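Local coordinates for protein phosphonomutase (Burkholderia cenocepacia J2315, PDB 4MG4) that is of unknown function but belongs to a mutase family and folds as a closed eight-stranded beta/alpha (TIM) barrel, at residues A[175-180]-A[206-211]; A[132-137]-A[184-189]; A[76-81]-A[87-92]; A[103-108]-A[148-153]; A[119-124]-A[139-144]. All coordinates share one frame; numbering follows the deposited sequence. Where two conformers were deposited one is given.

Contact 1: A[175-180]-A[206-211]; sequences RLLDAT and IRALTA
Leu-177 on helix 174-190 reaches across to Ala-208 and Leu-209 on helix 203-212. Its two methyls divide the work. Leu-177 CD2 meets Ala-208 CB at 3.4 Å, tighter than usual for two carbons. Leu-177 CD1 rests against Leu-209 CB at 4.0 Å and also comes near its CA. Both leucines place CG opposite the backbone N (chi1 166° for Leu-177), which turns the forked ends toward the facing helix. The two side chains meet at an angle, not end on. CB of Leu-209 does not point straight at the other helix, but its tip leans nearer. There Leu-209 CD1 meets Thr-180 CG2 at 4.2 Å, and these two side chains cross at about a right angle. The Thr-180 hydroxyl is occupied within its own helix: OG1 donates to Leu-176 O at 2.9 Å. It comes from the face of that carbonyl opposite to Thr-180 N, so one oxygen takes two donors. The segment axes run nearly side by side, 10.6 Å apart at an angle of 26°. These are successive helices on the outside of the barrel. Leu-209 also packs inward on Val-217 of strand 217-220. Ile-206 turns to helix 228-234, the next helix round.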
# COMPACT_ATOMS: atom_id res chain seq x y z
N ARG A 175 -14.96 5.66 -37.44
CA ARG A 175 -13.70 6.40 -37.72
C ARG A 175 -12.63 6.22 -36.62
O ARG A 175 -11.41 6.11 -36.91
CB ARG A 175 -13.95 7.92 -37.90
CG ARG A 175 -14.66 8.33 -39.18
CD ARG A 175 -15.01 9.85 -39.22
NE ARG A 175 -15.98 10.30 -38.19
CZ ARG A 175 -16.34 11.58 -37.95
NH1 ARG A 175 -15.88 12.60 -38.64
NH2 ARG A 175 -17.18 11.86 -37.01
N LEU A 176 -13.07 6.25 -35.36
CA LEU A 176 -12.14 5.99 -34.26
C LEU A 176 -11.72 4.54 -34.20
O LEU A 176 -10.55 4.23 -33.96
CB LEU A 176 -12.70 6.41 -32.90
CG LEU A 176 -12.76 7.88 -32.58
CD1 LEU A 176 -13.01 8.04 -31.09
CD2 LEU A 176 -11.50 8.60 -32.92
N LEU A 177 -12.63 3.64 -34.53
CA LEU A 177 -12.27 2.21 -34.59
C LEU A 177 -11.24 1.99 -35.71
O LEU A 177 -10.26 1.27 -35.57
CB LEU A 177 -13.53 1.35 -34.85
CG LEU A 177 -13.23 -0.10 -35.26
CD1 LEU A 177 -12.63 -0.80 -34.08
CD2 LEU A 177 -14.52 -0.79 -35.73
N ASP A 178 -11.44 2.64 -36.86
CA ASP A 178 -10.51 2.48 -37.95
C ASP A 178 -9.13 3.02 -37.58
O ASP A 178 -8.11 2.41 -37.95
CB ASP A 178 -11.03 3.16 -39.22
CG ASP A 178 -12.21 2.42 -39.81
OD1 ASP A 178 -12.41 1.22 -39.53
OD2 ASP A 178 -12.94 3.09 -40.61
N ALA A 179 -9.08 4.13 -36.86
CA ALA A 179 -7.79 4.69 -36.42
C ALA A 179 -7.11 3.75 -35.44
O ALA A 179 -5.88 3.60 -35.45
CB ALA A 179 -7.99 6.03 -35.76
N THR A 180 -7.93 3.17 -34.56
CA THR A 180 -7.45 2.19 -33.59
C THR A 180 -6.84 0.97 -34.31
O THR A 180 -5.71 0.54 -33.96
CB THR A 180 -8.56 1.79 -32.60
OG1 THR A 180 -8.94 2.97 -31.90
CG2 THR A 180 -8.09 0.70 -31.63
N ILE A 206 -16.55 -3.17 -30.00
CA ILE A 206 -15.64 -4.19 -29.43
C ILE A 206 -15.67 -5.40 -30.36
O ILE A 206 -14.62 -5.96 -30.68
CB ILE A 206 -15.99 -4.56 -28.00
CG1 ILE A 206 -15.73 -3.40 -27.03
CG2 ILE A 206 -15.15 -5.79 -27.56
CD1 ILE A 206 -16.42 -3.58 -25.71
N ARG A 207 -16.86 -5.80 -30.84
CA ARG A 207 -16.96 -6.94 -31.75
C ARG A 207 -16.16 -6.71 -33.02
O ARG A 207 -15.46 -7.60 -33.53
CB ARG A 207 -18.41 -7.20 -32.12
CG ARG A 207 -19.25 -7.79 -30.99
CD ARG A 207 -20.63 -8.11 -31.57
NE ARG A 207 -21.59 -8.49 -30.54
CZ ARG A 207 -21.73 -9.69 -29.98
NH1 ARG A 207 -20.86 -10.67 -30.25
NH2 ARG A 207 -22.65 -9.87 -29.08
N ALA A 208 -16.30 -5.51 -33.57
CA ALA A 208 -15.58 -5.15 -34.79
C ALA A 208 -14.07 -5.16 -34.60
O ALA A 208 -13.31 -5.63 -35.46
CB ALA A 208 -16.02 -3.79 -35.32
N LEU A 209 -13.68 -4.70 -33.42
CA LEU A 209 -12.27 -4.70 -33.03
C LEU A 209 -11.68 -6.08 -32.92
O LEU A 209 -10.61 -6.33 -33.43
CB LEU A 209 -12.12 -3.96 -31.70
CG LEU A 209 -10.71 -3.83 -31.18
CD1 LEU A 209 -9.77 -3.10 -32.11
CD2 LEU A 209 -10.75 -3.17 -29.79
N THR A 210 -12.35 -6.96 -32.18
CA THR A 210 -11.82 -8.30 -32.00
C THR A 210 -11.84 -9.09 -33.34
O THR A 210 -10.95 -9.91 -33.55
CB THR A 210 -12.60 -9.08 -30.92
OG1 THR A 210 -13.95 -9.28 -31.34
CG2 THR A 210 -12.56 -8.40 -29.53
N ALA A 211 -12.81 -8.82 -34.21
CA ALA A 211 -12.88 -9.46 -35.56
C ALA A 211 -11.68 -9.08 -36.44
O ALA A 211 -11.15 -9.93 -37.16
CB ALA A 211 -14.17 -9.10 -36.26

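Contact 2: A[132-137]-A[184-189]; sequences RDVDEA and ARAYAA
Val-134 and Ala-186 bring the first turn of helix 134-150 to a CA-CA distance of 7.1 Å from helix 174-190, and one turn later Ala-137 faces Tyr-187. Val-134 CG2 presses on Ala-186 CB at 3.5 Å, a close fit for two methyls. The Tyr-187 ring reaches further, to the first turn of the other helix. The Tyr-187 CE1 edge lies in plane with Val-134 O, 3.8 Å away. Ala-137 CB sits obliquely to the ring, 3.3 Å from Tyr-187 OH and 3.7 Å from CE1. With CG beside the backbone N (chi1 -59°), the ring is carried across to the other helix, OH leading. These are consecutive outer helices of the beta/alpha barrel. The hydroxyl passes beyond Ala-137 to bond with Asp-123, just after strand 118-122, and with Arg-183. Arg-183 also holds Arg-132 O. The start of helix 134-150 is well fastened. Asp-133 is its N-cap, with OD2 taking Asp-135 N at 2.7 Å and Glu-136 N at 3.3 Å. The first donor arrives from above the carboxylate plane; the second uses the anti lone pair. Arg-132 NH1 forms a salt bridge to Glu-136 OE2 at 2.9 Å, almost in the guanidinium plane.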
# COMPACT_ATOMS: atom_id res chain seq x y z
N ARG A 132 0.99 10.13 -29.68
CA ARG A 132 2.15 10.11 -30.58
C ARG A 132 1.74 9.70 -32.02
O ARG A 132 0.78 8.90 -32.22
CB ARG A 132 3.21 9.13 -30.07
CG ARG A 132 3.74 9.40 -28.71
CD ARG A 132 4.77 8.39 -28.26
NE ARG A 132 5.01 8.59 -26.87
CZ ARG A 132 6.03 9.29 -26.36
NH1 ARG A 132 6.95 9.80 -27.12
NH2 ARG A 132 6.08 9.46 -25.08
N ASP A 133 2.44 10.25 -33.03
CA ASP A 133 2.35 9.75 -34.39
C ASP A 133 2.49 8.22 -34.37
O ASP A 133 3.30 7.68 -33.59
CB ASP A 133 3.50 10.29 -35.22
CG ASP A 133 3.55 9.70 -36.60
OD1 ASP A 133 2.88 10.24 -37.49
OD2 ASP A 133 4.28 8.70 -36.81
N VAL A 134 1.69 7.57 -35.20
CA VAL A 134 1.65 6.09 -35.29
C VAL A 134 3.04 5.48 -35.40
O VAL A 134 3.38 4.51 -34.69
CB VAL A 134 0.74 5.58 -36.42
CG1 VAL A 134 1.13 6.13 -37.78
CG2 VAL A 134 0.69 4.08 -36.46
N ASP A 135 3.88 6.04 -36.26
CA ASP A 135 5.20 5.43 -36.44
C ASP A 135 6.20 5.78 -35.34
O ASP A 135 7.11 4.99 -35.05
CB ASP A 135 5.72 5.69 -37.86
CG ASP A 135 4.84 5.01 -38.91
OD1 ASP A 135 4.62 3.79 -38.72
OD2 ASP A 135 4.29 5.68 -39.84
N GLU A 136 6.01 6.92 -34.68
CA GLU A 136 6.82 7.24 -33.48
C GLU A 136 6.48 6.27 -32.36
O GLU A 136 7.35 5.71 -31.71
CB GLU A 136 6.57 8.67 -33.03
CG GLU A 136 7.68 9.19 -32.13
CD GLU A 136 7.29 10.35 -31.24
OE1 GLU A 136 7.01 11.43 -31.82
OE2 GLU A 136 7.27 10.14 -29.98
N ALA A 137 5.20 6.01 -32.19
CA ALA A 137 4.71 5.04 -31.20
C ALA A 137 5.21 3.63 -31.52
O ALA A 137 5.65 2.91 -30.67
CB ALA A 137 3.19 5.05 -31.10
N ALA A 184 -3.13 -0.54 -34.39
CA ALA A 184 -2.92 -1.94 -34.02
C ALA A 184 -2.07 -2.68 -35.05
O ALA A 184 -1.15 -3.43 -34.69
CB ALA A 184 -4.25 -2.63 -33.85
N ARG A 185 -2.33 -2.44 -36.33
CA ARG A 185 -1.51 -3.06 -37.37
C ARG A 185 -0.05 -2.60 -37.33
O ARG A 185 0.87 -3.42 -37.49
CB ARG A 185 -2.14 -2.85 -38.75
CG ARG A 185 -3.44 -3.59 -38.99
CD ARG A 185 -3.91 -3.50 -40.43
NE ARG A 185 -4.25 -2.16 -40.85
CZ ARG A 185 -5.42 -1.56 -40.69
NH1 ARG A 185 -6.46 -2.19 -40.16
NH2 ARG A 185 -5.57 -0.31 -41.12
N ALA A 186 0.16 -1.33 -37.13
CA ALA A 186 1.53 -0.80 -37.03
C ALA A 186 2.23 -1.36 -35.80
O ALA A 186 3.40 -1.72 -35.85
CB ALA A 186 1.52 0.73 -36.99
N TYR A 187 1.51 -1.39 -34.68
CA TYR A 187 2.09 -1.89 -33.44
C TYR A 187 2.39 -3.38 -33.48
O TYR A 187 3.45 -3.81 -33.02
CB TYR A 187 1.18 -1.55 -32.23
CG TYR A 187 0.92 -0.09 -32.03
CD1 TYR A 187 1.58 0.90 -32.73
CD2 TYR A 187 -0.01 0.33 -31.08
CE1 TYR A 187 1.28 2.26 -32.54
CE2 TYR A 187 -0.30 1.65 -30.88
CZ TYR A 187 0.35 2.65 -31.60
OH TYR A 187 0.03 3.99 -31.41
N ALA A 188 1.51 -4.18 -34.08
CA ALA A 188 1.80 -5.58 -34.32
C ALA A 188 3.04 -5.79 -35.19
O ALA A 188 3.89 -6.59 -34.89
CB ALA A 188 0.62 -6.23 -34.97
N ALA A 189 3.14 -5.02 -36.26
CA ALA A 189 4.28 -5.15 -37.14
C ALA A 189 5.58 -4.82 -36.44
O ALA A 189 6.61 -5.42 -36.72
CB ALA A 189 4.09 -4.33 -38.40

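Contact 3: A[76-81]-A[87-92]; sequences EVLERI and LPVTVD
Leu-78 on helix 71-84 meets both Val-89 and Val-91 of strand 89-92. Its CB points toward the strand. CG stands opposite the backbone N (chi1 178°), which extends the fork straight at the two valines. From CG the methyls part. Leu-78 CD1 reaches Val-89 CG1 at 3.9 Å and Val-91 CB at 4.0 Å, so it bridges two residues that face the same side of the strand. Leu-78 CD2 stays with Val-91, lying 4.0 Å from its CB and 4.1 Å from CG2. Leu-78 and Val-89 lie alongside, pointing opposite ways, while Val-91 stands nearly perpendicular to the leucine. This is a helix of the barrel's outer layer lying on the strand that follows it. The short turn between them reverses the chain, and the segment axes run 9.9 Å apart at 162°. One helical turn after Leu-78, Ile-81 adds a second touch, its CG2 lying 4.1 Å from Val-89 CG1. Ile-81 also packs on Thr-52 of strand 50-52 and on Ala-39 of helix 36-44. Thr-90 points the other way, to Phe-18 of helix 11-20. Strand 89-92 is hydrogen-bonded to strand 50-52 on one edge; Val-91 bonds to Gly-118 on the other.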
# COMPACT_ATOMS: atom_id res chain seq x y z
N GLU A 76 11.72 -0.71 -8.00
CA GLU A 76 11.89 -1.28 -6.68
C GLU A 76 10.57 -1.90 -6.23
O GLU A 76 10.54 -3.02 -5.71
CB GLU A 76 12.34 -0.18 -5.70
CG GLU A 76 12.47 -0.68 -4.27
CD GLU A 76 12.69 0.46 -3.27
OE1 GLU A 76 13.28 1.52 -3.63
OE2 GLU A 76 12.25 0.27 -2.10
N VAL A 77 9.48 -1.17 -6.47
CA VAL A 77 8.14 -1.67 -6.16
C VAL A 77 7.86 -2.97 -6.91
O VAL A 77 7.41 -3.96 -6.34
CB VAL A 77 7.08 -0.61 -6.49
CG1 VAL A 77 5.68 -1.23 -6.37
CG2 VAL A 77 7.22 0.57 -5.53
N LEU A 78 8.14 -2.94 -8.22
CA LEU A 78 8.03 -4.13 -9.05
C LEU A 78 8.78 -5.33 -8.52
O LEU A 78 8.25 -6.40 -8.47
CB LEU A 78 8.48 -3.82 -10.48
CG LEU A 78 8.47 -4.97 -11.47
CD1 LEU A 78 7.05 -5.52 -11.60
CD2 LEU A 78 8.98 -4.53 -12.84
N GLU A 79 10.03 -5.16 -8.13
CA GLU A 79 10.81 -6.29 -7.58
C GLU A 79 10.15 -6.86 -6.35
O GLU A 79 10.14 -8.07 -6.20
CB GLU A 79 12.27 -5.87 -7.27
CG GLU A 79 13.07 -5.50 -8.49
CD GLU A 79 14.53 -5.11 -8.19
OE1 GLU A 79 14.94 -5.02 -7.00
OE2 GLU A 79 15.20 -4.79 -9.16
N ARG A 80 9.65 -6.01 -5.45
CA ARG A 80 9.00 -6.52 -4.23
C ARG A 80 7.74 -7.31 -4.56
O ARG A 80 7.46 -8.34 -3.94
CB ARG A 80 8.67 -5.41 -3.24
CG ARG A 80 9.89 -4.76 -2.64
CD ARG A 80 9.49 -3.77 -1.56
NE ARG A 80 10.66 -2.98 -1.17
CZ ARG A 80 11.68 -3.48 -0.48
NH1 ARG A 80 11.69 -4.76 -0.11
NH2 ARG A 80 12.72 -2.70 -0.16
N ILE A 81 7.00 -6.82 -5.57
CA ILE A 81 5.83 -7.53 -6.06
C ILE A 81 6.20 -8.87 -6.67
O ILE A 81 5.58 -9.90 -6.34
CB ILE A 81 5.02 -6.67 -7.06
CG1 ILE A 81 4.33 -5.51 -6.32
CG2 ILE A 81 4.00 -7.51 -7.83
CD1 ILE A 81 3.78 -4.39 -7.18
N LEU A 87 3.50 -16.17 -9.21
CA LEU A 87 2.73 -15.88 -10.42
C LEU A 87 3.50 -15.03 -11.41
O LEU A 87 4.39 -14.24 -11.05
CB LEU A 87 1.41 -15.17 -10.11
CG LEU A 87 0.37 -15.89 -9.19
CD1 LEU A 87 -0.84 -15.03 -8.94
CD2 LEU A 87 -0.04 -17.21 -9.89
N PRO A 88 3.18 -15.17 -12.70
CA PRO A 88 3.68 -14.22 -13.68
C PRO A 88 3.17 -12.80 -13.39
O PRO A 88 1.99 -12.64 -13.08
CB PRO A 88 3.09 -14.70 -15.02
CG PRO A 88 2.54 -16.05 -14.73
CD PRO A 88 2.18 -16.07 -13.30
N VAL A 89 4.08 -11.82 -13.53
CA VAL A 89 3.76 -10.42 -13.22
C VAL A 89 4.02 -9.59 -14.47
O VAL A 89 5.15 -9.64 -15.02
CB VAL A 89 4.62 -9.85 -12.06
CG1 VAL A 89 4.35 -8.37 -11.85
CG2 VAL A 89 4.35 -10.65 -10.80
N THR A 90 3.03 -8.78 -14.85
CA THR A 90 3.19 -7.79 -15.92
C THR A 90 3.18 -6.41 -15.31
O THR A 90 2.46 -6.17 -14.30
CB THR A 90 2.11 -7.97 -16.99
OG1 THR A 90 2.38 -7.09 -18.11
CG2 THR A 90 0.71 -7.82 -16.45
N VAL A 91 3.94 -5.49 -15.92
CA VAL A 91 4.12 -4.17 -15.35
C VAL A 91 3.62 -3.07 -16.28
O VAL A 91 3.97 -3.02 -17.45
CB VAL A 91 5.59 -3.93 -14.93
CG1 VAL A 91 6.55 -4.00 -16.10
CG2 VAL A 91 5.75 -2.55 -14.32
N ASP A 92 2.88 -2.13 -15.71
CA ASP A 92 2.47 -0.93 -16.43
C ASP A 92 3.62 0.04 -16.50
O ASP A 92 4.03 0.61 -15.47
CB ASP A 92 1.25 -0.31 -15.76
CG ASP A 92 0.72 0.93 -16.47
OD1 ASP A 92 1.22 1.34 -17.53
OD2 ASP A 92 -0.30 1.47 -15.91

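Contact 4: A[103-108]-A[148-153]; sequences DVAETI and ADRAGV
Ile-108 and Ala-148 make one van der Waals touch of this small contact. Their CA atoms lie 7.1 Å apart. Ile-108 points at the other helix, and its CG2 comes to 4.3 Å from Ala-148 N, so a methyl rests on backbone rather than on another side chain. A second touch involves a charged group. Ala-105 CB lies 4.2 Å from Arg-150 NH2, at the edge of the guanidinium and near its plane. The arginine reaches across toward helix 101-113, so the methyl sits beside the group, not on its face. Helices 101-113 and 134-150 are successive outer helices of the beta/alpha barrel. They meet here near the C-terminal end of the second one, and 89 Å² is buried. Small residues carry the same seam backwards, with Ala-105 also on Ala-143 and Ala-147. Ile-108 and Ala-148 share a further neighbour, Tyr-155. Backbone hydrogen bonds shape the turn that ends helix 134-150. Gly-152 has a positive phi of 70° and forms a Schellman motif. Gly-152 N bonds to Asp-149 O at 3.0 Å, and Val-153 N makes a weak bond to Ala-148 O. Nearby salt bridges do not cross the contact: Glu-106 pairs with Arg-71, Asp-149 with Arg-145.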
# COMPACT_ATOMS: atom_id res chain seq x y z
N ASP A 103 15.70 4.84 -25.12
CA ASP A 103 15.42 5.05 -23.71
C ASP A 103 14.31 4.13 -23.22
O ASP A 103 14.38 3.55 -22.12
CB ASP A 103 15.06 6.50 -23.42
CG ASP A 103 16.16 7.48 -23.89
OD1 ASP A 103 17.33 7.20 -23.56
OD2 ASP A 103 15.87 8.47 -24.60
N VAL A 104 13.30 3.95 -24.08
CA VAL A 104 12.24 2.98 -23.79
C VAL A 104 12.84 1.56 -23.76
O VAL A 104 12.44 0.72 -22.97
CB VAL A 104 11.14 3.11 -24.85
CG1 VAL A 104 10.09 2.01 -24.66
CG2 VAL A 104 10.49 4.48 -24.81
N ALA A 105 13.78 1.25 -24.64
CA ALA A 105 14.41 -0.09 -24.61
C ALA A 105 15.06 -0.34 -23.27
O ALA A 105 14.92 -1.44 -22.72
CB ALA A 105 15.44 -0.21 -25.71
N GLU A 106 15.76 0.66 -22.74
CA GLU A 106 16.40 0.55 -21.41
C GLU A 106 15.33 0.27 -20.34
O GLU A 106 15.49 -0.56 -19.48
CB GLU A 106 17.19 1.79 -21.04
CG GLU A 106 17.82 1.76 -19.65
CD GLU A 106 18.73 2.98 -19.35
OE1 GLU A 106 19.60 3.31 -20.16
OE2 GLU A 106 18.59 3.58 -18.27
N THR A 107 14.23 0.97 -20.38
CA THR A 107 13.14 0.76 -19.43
C THR A 107 12.64 -0.69 -19.47
O THR A 107 12.44 -1.34 -18.46
CB THR A 107 12.00 1.76 -19.68
OG1 THR A 107 12.48 3.09 -19.44
CG2 THR A 107 10.80 1.49 -18.77
N ILE A 108 12.37 -1.21 -20.67
CA ILE A 108 11.91 -2.57 -20.80
C ILE A 108 12.97 -3.54 -20.29
O ILE A 108 12.68 -4.49 -19.57
CB ILE A 108 11.64 -2.91 -22.28
CG1 ILE A 108 10.51 -2.04 -22.76
CG2 ILE A 108 11.56 -4.43 -22.53
CD1 ILE A 108 9.26 -2.48 -22.28
N ALA A 148 13.67 -6.96 -25.33
CA ALA A 148 13.22 -8.26 -24.83
C ALA A 148 13.87 -9.43 -25.58
O ALA A 148 14.22 -10.43 -24.97
CB ALA A 148 11.70 -8.35 -24.91
N ASP A 149 14.00 -9.30 -26.88
CA ASP A 149 14.57 -10.35 -27.73
C ASP A 149 16.03 -10.54 -27.39
O ASP A 149 16.49 -11.67 -27.24
CB ASP A 149 14.38 -10.01 -29.20
CG ASP A 149 12.95 -10.18 -29.68
OD1 ASP A 149 12.04 -10.62 -28.94
OD2 ASP A 149 12.71 -9.84 -30.85
N ARG A 150 16.74 -9.44 -27.17
CA ARG A 150 18.17 -9.52 -26.73
C ARG A 150 18.36 -10.19 -25.37
O ARG A 150 19.35 -10.92 -25.16
CB ARG A 150 18.76 -8.14 -26.66
CG ARG A 150 19.04 -7.54 -28.01
CD ARG A 150 19.94 -6.32 -27.83
NE ARG A 150 19.29 -5.26 -27.05
CZ ARG A 150 18.76 -4.15 -27.57
NH1 ARG A 150 18.83 -3.91 -28.86
NH2 ARG A 150 18.21 -3.24 -26.78
N ALA A 151 17.42 -9.98 -24.45
CA ALA A 151 17.40 -10.66 -23.17
C ALA A 151 17.09 -12.18 -23.26
O ALA A 151 17.27 -12.90 -22.28
CB ALA A 151 16.41 -9.97 -22.23
N GLY A 152 16.60 -12.64 -24.39
CA GLY A 152 16.28 -14.04 -24.60
C GLY A 152 15.09 -14.47 -23.79
O GLY A 152 14.99 -15.63 -23.39
N VAL A 153 14.19 -13.53 -23.50
CA VAL A 153 13.06 -13.87 -22.66
C VAL A 153 11.73 -13.88 -23.44
O VAL A 153 11.58 -13.15 -24.43
CB VAL A 153 12.91 -12.91 -21.47
CG1 VAL A 153 14.06 -13.09 -20.46
CG2 VAL A 153 12.80 -11.48 -21.90

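Contact 5: A[119-124]-A[139-144]; sequences CNLEDS and ARIAAA
Leu-121, on strand 118-122, gives the largest share of this contact and touches Arg-140, Ile-141 and Ala-144 of helix 134-150. A single methyl does the touching. CG lies opposite the backbone N (chi1 -179°), and CD2 is set against one turn of the helix. Leu-121 CD2 meets Ile-141 CG1 at 4.0 Å, Arg-140 O at 4.1 Å and Ala-144 CB at 4.1 Å. The leucine meets the isoleucine at a slant. Ile-141 itself lies along the flank of the helix and continues to Ala-159 of strand 156-160 and to Tyr-187 of helix 174-190. Ala-144 points at the sheet and packs also on Ile-157. Strand 118-122, helix 134-150 and strand 156-160 form one beta-alpha-beta unit of the barrel. The segment axes run 9.7 Å apart at 154°, as expected where the chain turns back over the sheet. Arg-140 gives the polar side of the contact. Arg-140 NE donates to a water at 2.8 Å, and that water lies in the guanidinium plane. The same water donates to Glu-122 O at 2.9 Å. It thus ties the helix to the end of the strand beside the leucine. The far end of the guanidinium is held by other carbonyls: NH2 bonds to Ser-95 O and Gly-98 O. A buried arginine is therefore gripped by neutral oxygens and a water, which probably help to offset the cost of burying its charge and fix its rotation, next to the mainly apolar seat of Leu-121.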
# COMPACT_ATOMS: atom_id res chain seq x y z
N CYS A 119 4.61 -6.14 -20.21
CA CYS A 119 4.34 -4.76 -19.88
C CYS A 119 3.12 -4.23 -20.60
O CYS A 119 2.63 -4.82 -21.58
CB CYS A 119 5.53 -3.83 -20.16
SG CYS A 119 5.88 -3.64 -21.92
N ASN A 120 2.61 -3.11 -20.09
CA ASN A 120 1.78 -2.22 -20.91
C ASN A 120 2.63 -1.03 -21.31
O ASN A 120 3.35 -0.44 -20.45
CB ASN A 120 0.60 -1.65 -20.17
CG ASN A 120 -0.57 -2.63 -20.09
OD1 ASN A 120 -0.41 -3.84 -20.22
ND2 ASN A 120 -1.76 -2.08 -19.86
N LEU A 121 2.57 -0.70 -22.60
CA LEU A 121 3.33 0.45 -23.15
C LEU A 121 2.35 1.27 -23.96
O LEU A 121 1.73 0.75 -24.89
CB LEU A 121 4.49 -0.05 -24.05
CG LEU A 121 5.42 0.98 -24.69
CD1 LEU A 121 6.12 1.78 -23.62
CD2 LEU A 121 6.42 0.22 -25.54
N GLU A 122 2.20 2.53 -23.59
CA GLU A 122 1.16 3.41 -24.06
C GLU A 122 1.67 4.43 -25.08
O GLU A 122 2.81 4.93 -24.97
CB GLU A 122 0.63 4.13 -22.80
CG GLU A 122 -0.59 4.96 -22.94
CD GLU A 122 -1.04 5.50 -21.56
OE1 GLU A 122 -0.50 4.97 -20.54
OE2 GLU A 122 -1.97 6.35 -21.51
N ASP A 123 0.79 4.83 -26.00
CA ASP A 123 1.15 5.63 -27.16
C ASP A 123 0.85 7.13 -27.02
O ASP A 123 0.72 7.82 -28.01
CB ASP A 123 0.52 5.03 -28.42
CG ASP A 123 -0.99 5.12 -28.47
OD1 ASP A 123 -1.63 5.56 -27.50
OD2 ASP A 123 -1.52 4.67 -29.51
N SER A 124 0.79 7.62 -25.79
CA SER A 124 0.52 9.02 -25.55
C SER A 124 1.76 9.69 -24.95
O SER A 124 2.66 9.05 -24.38
CB SER A 124 -0.68 9.18 -24.64
OG SER A 124 -0.41 8.55 -23.41
N ALA A 139 7.89 2.86 -33.22
CA ALA A 139 9.30 2.78 -33.02
C ALA A 139 9.69 2.47 -31.56
O ALA A 139 10.70 1.77 -31.31
CB ALA A 139 9.98 4.07 -33.49
N ARG A 140 8.90 3.00 -30.63
CA ARG A 140 9.10 2.72 -29.17
C ARG A 140 8.78 1.24 -28.91
O ARG A 140 9.52 0.54 -28.22
CB ARG A 140 8.30 3.71 -28.35
CG ARG A 140 8.69 5.16 -28.61
CD ARG A 140 7.69 6.17 -28.11
NE ARG A 140 7.68 6.26 -26.68
CZ ARG A 140 8.52 6.99 -25.94
NH1 ARG A 140 9.51 7.68 -26.50
NH2 ARG A 140 8.36 7.00 -24.62
N ILE A 141 7.71 0.73 -29.53
CA ILE A 141 7.37 -0.71 -29.40
C ILE A 141 8.49 -1.58 -29.96
O ILE A 141 8.91 -2.57 -29.40
CB ILE A 141 6.04 -1.02 -30.07
CG1 ILE A 141 4.90 -0.40 -29.24
CG2 ILE A 141 5.83 -2.52 -30.23
CD1 ILE A 141 3.66 -0.19 -30.02
N ALA A 142 9.01 -1.18 -31.11
CA ALA A 142 10.07 -1.96 -31.74
C ALA A 142 11.32 -2.00 -30.91
O ALA A 142 11.95 -3.06 -30.78
CB ALA A 142 10.36 -1.43 -33.13
N ALA A 143 11.67 -0.87 -30.30
CA ALA A 143 12.85 -0.84 -29.40
C ALA A 143 12.64 -1.76 -28.17
O ALA A 143 13.57 -2.46 -27.72
CB ALA A 143 13.11 0.60 -28.98
N ALA A 144 11.43 -1.75 -27.64
CA ALA A 144 11.04 -2.63 -26.54
C ALA A 144 11.17 -4.12 -26.94
O ALA A 144 11.65 -4.94 -26.18
CB ALA A 144 9.60 -2.30 -26.06
O HOH W 1 5.42 4.68 -26.32

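How the contacts relate
From the N terminus, contact 3 closes first, a short turn from helix 71-84 into strand 89-92. It finishes before any other contact opens. Contact 4 then spans from helix 101-113 to the end of helix 134-150, and contact 5 is nested inside its loop. Contact 2 opens within both loops and closes beyond them on helix 174-190, so it crosses both. Contact 1 opens on that same helix and crosses contact 2 in turn, reaching helix 203-212. Contacts 4, 2 and 1 thus link four successive outer helices. Contacts 3 and 5 fix helices to neighbouring strands, joined by a probable backbone hydrogen bond from Asn-120 N to Val-91 O, 3.0 Å.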